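Long-range contact in predicted phosphatase, HAD family (Clostridium acetobutylicum, PDB 3MC1), which is a predicted phosphatase of the haloacid dehalogenase family, probably hydrolysing phosphate esters, though its substrate is not established: residues A175-Y187 and A200-I214. Numbering follows the deposited sequence.
Sequences ALKNNLPSIGVTY and ANYIVNSVDELHKKI
G184 and its neighbours in strand 182-185 pair in parallel with strand 202-204, the outermost strand on this side of the sheet. G184 N donates to Y202 O (2.6 Å), and G184 O accepts from V204 N (2.8 Å). V204 O then takes T186 N (2.8 Å), continuing the ladder just past the strand. G184 puts no side chain on the face from which I203 projects.

Apolar packing fills the other face, where helix 207-214 runs back almost antiparallel to strand 182-185. With CG1 beside the backbone N (chi1 -61°), I183 sends its two branches to different partners: CG2 meets L210 CD1 (3.7 Å), while CD1 fits against I214 CG1 (3.9 Å). Beta-branched valines suit strands; V185 CG1 touches V204 CG2 and also L210 CD2, so L210's two methyls serve both strand residues. P181 CB lies at the edge of the Y202 ring.

Beyond the strands, V207 CG2 sits over one face of the Y187 ring, a CH-pi contact 4.2 Å from the centroid, while Y187 OH is hydrogen-bonded to T14 O. S206 N-caps helix 207-214, its short hydroxyl letting OG accept from first-turn E209 N (3.1 Å).

Strand 182-185, helix 192-198 and strand 202-204 form a beta-alpha-beta crossover, closing one edge of the Rossmann-like HAD core.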
loop_
_atom_site.group_PDB
_atom_site.type_symbol
_atom_site.label_atom_id
_atom_site.label_comp_id
_atom_site.label_asym_id
_atom_site.label_seq_id
_atom_site.Cartn_x
_atom_site.Cartn_y
_atom_site.Cartn_z
ATOM N N ALA A 175 -1.164 -11.508 -1.742
ATOM C CA ALA A 175 -2.049 -11.936 -2.825
ATOM C C ALA A 175 -2.028 -13.455 -2.931
ATOM O O ALA A 175 -3.071 -14.105 -2.990
ATOM C CB ALA A 175 -1.603 -11.314 -4.143
ATOM N N LEU A 176 -0.828 -14.017 -2.954
ATOM C CA LEU A 176 -0.677 -15.465 -3.044
ATOM C C LEU A 176 -1.451 -16.149 -1.924
ATOM O O LEU A 176 -2.176 -17.115 -2.164
ATOM C CB LEU A 176 0.806 -15.846 -2.968
ATOM C CG LEU A 176 1.678 -15.364 -4.141
ATOM C CD1 LEU A 176 3.161 -15.600 -3.844
ATOM C CD2 LEU A 176 1.261 -16.096 -5.416
ATOM N N LYS A 177 -1.303 -15.638 -0.706
ATOM C CA LYS A 177 -1.980 -16.207 0.458
ATOM C C LYS A 177 -3.503 -16.156 0.395
ATOM O O LYS A 177 -4.184 -16.815 1.183
ATOM C CB LYS A 177 -1.494 -15.519 1.737
ATOM C CG LYS A 177 -0.034 -15.808 2.025
ATOM C CD LYS A 177 0.360 -15.384 3.424
ATOM C CE LYS A 177 1.732 -15.931 3.781
ATOM N NZ LYS A 177 2.120 -15.565 5.170
ATOM N N ASN A 178 -4.027 -15.371 -0.539
ATOM C CA ASN A 178 -5.467 -15.241 -0.730
ATOM C C ASN A 178 -5.847 -15.819 -2.092
ATOM O O ASN A 178 -6.951 -15.603 -2.591
ATOM C CB ASN A 178 -5.876 -13.768 -0.648
ATOM C CG ASN A 178 -6.060 -13.296 0.777
ATOM O OD1 ASN A 178 -7.066 -13.612 1.421
ATOM N ND2 ASN A 178 -5.086 -12.544 1.288
ATOM N N ASN A 179 -4.914 -16.549 -2.691
ATOM C CA ASN A 179 -5.139 -17.163 -3.992
ATOM C C ASN A 179 -5.494 -16.183 -5.091
ATOM O O ASN A 179 -6.316 -16.476 -5.966
ATOM C CB ASN A 179 -6.217 -18.235 -3.882
ATOM C CG ASN A 179 -5.761 -19.406 -3.053
ATOM O OD1 ASN A 179 -4.688 -19.965 -3.296
ATOM N ND2 ASN A 179 -6.563 -19.786 -2.067
ATOM N N LEU A 180 -4.853 -15.024 -5.058
ATOM C CA LEU A 180 -5.100 -14.006 -6.060
ATOM C C LEU A 180 -3.879 -13.762 -6.919
ATOM O O LEU A 180 -2.746 -13.773 -6.431
ATOM C CB LEU A 180 -5.459 -12.670 -5.409
ATOM C CG LEU A 180 -6.743 -12.491 -4.615
ATOM C CD1 LEU A 180 -6.783 -11.049 -4.106
ATOM C CD2 LEU A 180 -7.947 -12.789 -5.498
ATOM N N PRO A 181 -4.091 -13.557 -8.223
ATOM C CA PRO A 181 -2.928 -13.293 -9.069
ATOM C C PRO A 181 -2.522 -11.876 -8.691
ATOM O O PRO A 181 -3.348 -11.102 -8.184
ATOM C CB PRO A 181 -3.496 -13.379 -10.480
ATOM C CG PRO A 181 -4.910 -12.939 -10.299
ATOM C CD PRO A 181 -5.326 -13.627 -9.019
ATOM N N SER A 182 -1.259 -11.542 -8.912
ATOM C CA SER A 182 -0.780 -10.218 -8.577
ATOM C C SER A 182 0.011 -9.579 -9.705
ATOM O O SER A 182 0.698 -10.260 -10.465
ATOM C CB SER A 182 0.097 -10.282 -7.325
ATOM O OG SER A 182 1.179 -11.182 -7.499
ATOM N N ILE A 183 -0.134 -8.267 -9.825
ATOM C CA ILE A 183 0.615 -7.494 -10.794
ATOM C C ILE A 183 1.486 -6.583 -9.932
ATOM O O ILE A 183 0.970 -5.775 -9.151
ATOM C CB ILE A 183 -0.267 -6.588 -11.662
ATOM C CG1 ILE A 183 -1.277 -7.409 -12.468
ATOM C CG2 ILE A 183 0.635 -5.791 -12.620
ATOM C CD1 ILE A 183 -2.170 -6.547 -13.366
ATOM N N GLY A 184 2.797 -6.735 -10.049
ATOM C CA GLY A 184 3.693 -5.896 -9.285
ATOM C C GLY A 184 4.110 -4.727 -10.157
ATOM O O GLY A 184 4.292 -4.892 -11.366
ATOM N N VAL A 185 4.229 -3.541 -9.568
ATOM C CA VAL A 185 4.652 -2.371 -10.332
ATOM C C VAL A 185 6.016 -1.948 -9.806
ATOM O O VAL A 185 6.268 -2.023 -8.605
ATOM C CB VAL A 185 3.640 -1.206 -10.200
ATOM C CG1 VAL A 185 2.240 -1.708 -10.578
ATOM C CG2 VAL A 185 3.656 -0.643 -8.787
ATOM N N THR A 186 6.895 -1.512 -10.707
ATOM C CA THR A 186 8.240 -1.101 -10.317
ATOM C C THR A 186 8.443 0.404 -10.207
ATOM O O THR A 186 9.548 0.850 -9.910
ATOM C CB THR A 186 9.312 -1.661 -11.290
ATOM O OG1 THR A 186 8.993 -1.265 -12.629
ATOM C CG2 THR A 186 9.376 -3.195 -11.207
ATOM N N TYR A 187 7.396 1.191 -10.449
ATOM C CA TYR A 187 7.524 2.640 -10.337
ATOM C C TYR A 187 7.366 3.058 -8.879
ATOM O O TYR A 187 7.443 4.239 -8.546
ATOM C CB TYR A 187 6.490 3.353 -11.232
ATOM C CG TYR A 187 5.037 3.055 -10.922
ATOM C CD1 TYR A 187 4.391 3.642 -9.825
ATOM C CD2 TYR A 187 4.302 2.179 -11.726
ATOM C CE1 TYR A 187 3.047 3.360 -9.544
ATOM C CE2 TYR A 187 2.967 1.892 -11.455
ATOM C CZ TYR A 187 2.344 2.478 -10.369
ATOM O OH TYR A 187 1.037 2.150 -10.102
ATOM N N ALA A 200 5.723 -12.562 -7.968
ATOM C CA ALA A 200 4.751 -11.715 -8.654
ATOM C C ALA A 200 4.286 -12.425 -9.919
ATOM O O ALA A 200 5.090 -12.931 -10.690
ATOM C CB ALA A 200 5.372 -10.366 -9.003
ATOM N N ASN A 201 2.979 -12.478 -10.124
ATOM C CA ASN A 201 2.426 -13.144 -11.292
ATOM C C ASN A 201 2.550 -12.288 -12.559
ATOM O O ASN A 201 2.519 -12.801 -13.678
ATOM C CB ASN A 201 0.965 -13.530 -11.002
ATOM C CG ASN A 201 0.837 -14.535 -9.860
ATOM O OD1 ASN A 201 1.167 -15.713 -10.020
ATOM N ND2 ASN A 201 0.362 -14.076 -8.705
ATOM N N TYR A 202 2.701 -10.980 -12.379
ATOM C CA TYR A 202 2.841 -10.050 -13.501
ATOM C C TYR A 202 3.657 -8.862 -12.989
ATOM O O TYR A 202 3.524 -8.493 -11.824
ATOM C CB TYR A 202 1.468 -9.563 -13.957
ATOM C CG TYR A 202 0.438 -10.657 -14.070
ATOM C CD1 TYR A 202 0.108 -11.204 -15.305
ATOM C CD2 TYR A 202 -0.174 -11.191 -12.933
ATOM C CE1 TYR A 202 -0.796 -12.255 -15.397
ATOM C CE2 TYR A 202 -1.080 -12.247 -13.030
ATOM C CZ TYR A 202 -1.378 -12.776 -14.267
ATOM O OH TYR A 202 -2.234 -13.849 -14.384
ATOM N N ILE A 203 4.497 -8.273 -13.842
ATOM C CA ILE A 203 5.327 -7.132 -13.441
ATOM C C ILE A 203 5.384 -6.035 -14.505
ATOM O O ILE A 203 5.749 -6.293 -15.655
ATOM C CB ILE A 203 6.772 -7.580 -13.124
ATOM C CG1 ILE A 203 6.757 -8.675 -12.052
ATOM C CG2 ILE A 203 7.582 -6.400 -12.620
ATOM C CD1 ILE A 203 8.126 -9.224 -11.701
ATOM N N VAL A 204 5.024 -4.812 -14.114
ATOM C CA VAL A 204 5.025 -3.674 -15.032
ATOM C C VAL A 204 5.847 -2.505 -14.493
ATOM O O VAL A 204 6.012 -2.352 -13.279
ATOM C CB VAL A 204 3.586 -3.181 -15.329
ATOM C CG1 VAL A 204 2.746 -4.342 -15.855
ATOM C CG2 VAL A 204 2.965 -2.565 -14.085
ATOM N N ASN A 205 6.353 -1.672 -15.396
ATOM C CA ASN A 205 7.188 -0.543 -14.988
ATOM C C ASN A 205 6.531 0.836 -15.061
ATOM O O ASN A 205 7.168 1.842 -14.745
ATOM C CB ASN A 205 8.469 -0.543 -15.817
ATOM C CG ASN A 205 8.189 -0.561 -17.301
ATOM O OD1 ASN A 205 7.609 0.379 -17.849
ATOM N ND2 ASN A 205 8.590 -1.642 -17.966
ATOM N N SER A 206 5.269 0.894 -15.469
ATOM C CA SER A 206 4.570 2.172 -15.559
ATOM C C SER A 206 3.072 1.978 -15.382
ATOM O O SER A 206 2.565 0.862 -15.498
ATOM C CB SER A 206 4.813 2.827 -16.919
ATOM O OG SER A 206 4.108 2.125 -17.928
ATOM N N VAL A 207 2.365 3.073 -15.117
ATOM C CA VAL A 207 0.920 3.035 -14.936
ATOM C C VAL A 207 0.234 2.627 -16.236
ATOM O O VAL A 207 -0.788 1.943 -16.216
ATOM C CB VAL A 207 0.372 4.418 -14.475
ATOM C CG1 VAL A 207 -1.150 4.387 -14.394
ATOM C CG2 VAL A 207 0.955 4.785 -13.121
ATOM N N ASP A 208 0.788 3.043 -17.368
ATOM C CA ASP A 208 0.184 2.678 -18.643
ATOM C C ASP A 208 0.337 1.180 -18.874
ATOM O O ASP A 208 -0.575 0.524 -19.378
ATOM C CB ASP A 208 0.825 3.442 -19.800
ATOM C CG ASP A 208 0.095 3.211 -21.114
ATOM O OD1 ASP A 208 -1.127 3.470 -21.163
ATOM O OD2 ASP A 208 0.738 2.770 -22.090
ATOM N N GLU A 209 1.500 0.647 -18.511
ATOM C CA GLU A 209 1.762 -0.783 -18.653
ATOM C C GLU A 209 0.801 -1.540 -17.741
ATOM O O GLU A 209 0.355 -2.641 -18.064
ATOM C CB GLU A 209 3.195 -1.108 -18.231
ATOM C CG GLU A 209 4.277 -0.627 -19.179
ATOM C CD GLU A 209 4.541 -1.606 -20.306
ATOM O OE1 GLU A 209 5.732 -1.832 -20.612
ATOM O OE2 GLU A 209 3.568 -2.144 -20.886
ATOM N N LEU A 210 0.514 -0.938 -16.587
ATOM C CA LEU A 210 -0.389 -1.520 -15.605
ATOM C C LEU A 210 -1.787 -1.592 -16.213
ATOM O O LEU A 210 -2.467 -2.608 -16.117
ATOM C CB LEU A 210 -0.396 -0.649 -14.337
ATOM C CG LEU A 210 -1.325 -1.021 -13.182
ATOM C CD1 LEU A 210 -1.089 -2.463 -12.739
ATOM C CD2 LEU A 210 -1.081 -0.054 -12.029
ATOM N N HIS A 211 -2.197 -0.508 -16.861
ATOM C CA HIS A 211 -3.507 -0.446 -17.492
ATOM C C HIS A 211 -3.665 -1.587 -18.493
ATOM O O HIS A 211 -4.627 -2.351 -18.428
ATOM C CB HIS A 211 -3.676 0.901 -18.204
ATOM C CG HIS A 211 -5.058 1.142 -18.732
ATOM N ND1 HIS A 211 -5.674 0.294 -19.629
ATOM C CD2 HIS A 211 -5.948 2.130 -18.480
ATOM C CE1 HIS A 211 -6.883 0.749 -19.903
ATOM N NE2 HIS A 211 -7.075 1.863 -19.219
ATOM N N LYS A 212 -2.705 -1.703 -19.407
ATOM C CA LYS A 212 -2.723 -2.737 -20.444
ATOM C C LYS A 212 -2.806 -4.139 -19.861
ATOM O O LYS A 212 -3.605 -4.963 -20.310
ATOM C CB LYS A 212 -1.463 -2.644 -21.305
ATOM C CG LYS A 212 -1.263 -1.314 -22.013
ATOM C CD LYS A 212 0.007 -1.349 -22.856
ATOM C CE LYS A 212 0.241 -0.039 -23.595
ATOM N NZ LYS A 212 -0.854 0.266 -24.547
ATOM N N LYS A 213 -1.977 -4.396 -18.852
ATOM C CA LYS A 213 -1.918 -5.701 -18.199
ATOM C C LYS A 213 -3.215 -6.090 -17.506
ATOM O O LYS A 213 -3.613 -7.254 -17.539
ATOM C CB LYS A 213 -0.780 -5.723 -17.178
ATOM C CG LYS A 213 -0.388 -7.118 -16.731
ATOM C CD LYS A 213 0.231 -7.886 -17.891
ATOM C CE LYS A 213 0.981 -9.126 -17.426
ATOM N NZ LYS A 213 1.660 -9.797 -18.567
ATOM N N ILE A 214 -3.864 -5.129 -16.858
ATOM C CA ILE A 214 -5.114 -5.420 -16.172
ATOM C C ILE A 214 -6.131 -5.938 -17.177
ATOM O O ILE A 214 -6.856 -6.896 -16.915
ATOM C CB ILE A 214 -5.688 -4.167 -15.474
ATOM C CG1 ILE A 214 -4.791 -3.774 -14.297
ATOM C CG2 ILE A 214 -7.110 -4.442 -14.980
ATOM C CD1 ILE A 214 -5.251 -2.517 -13.575
#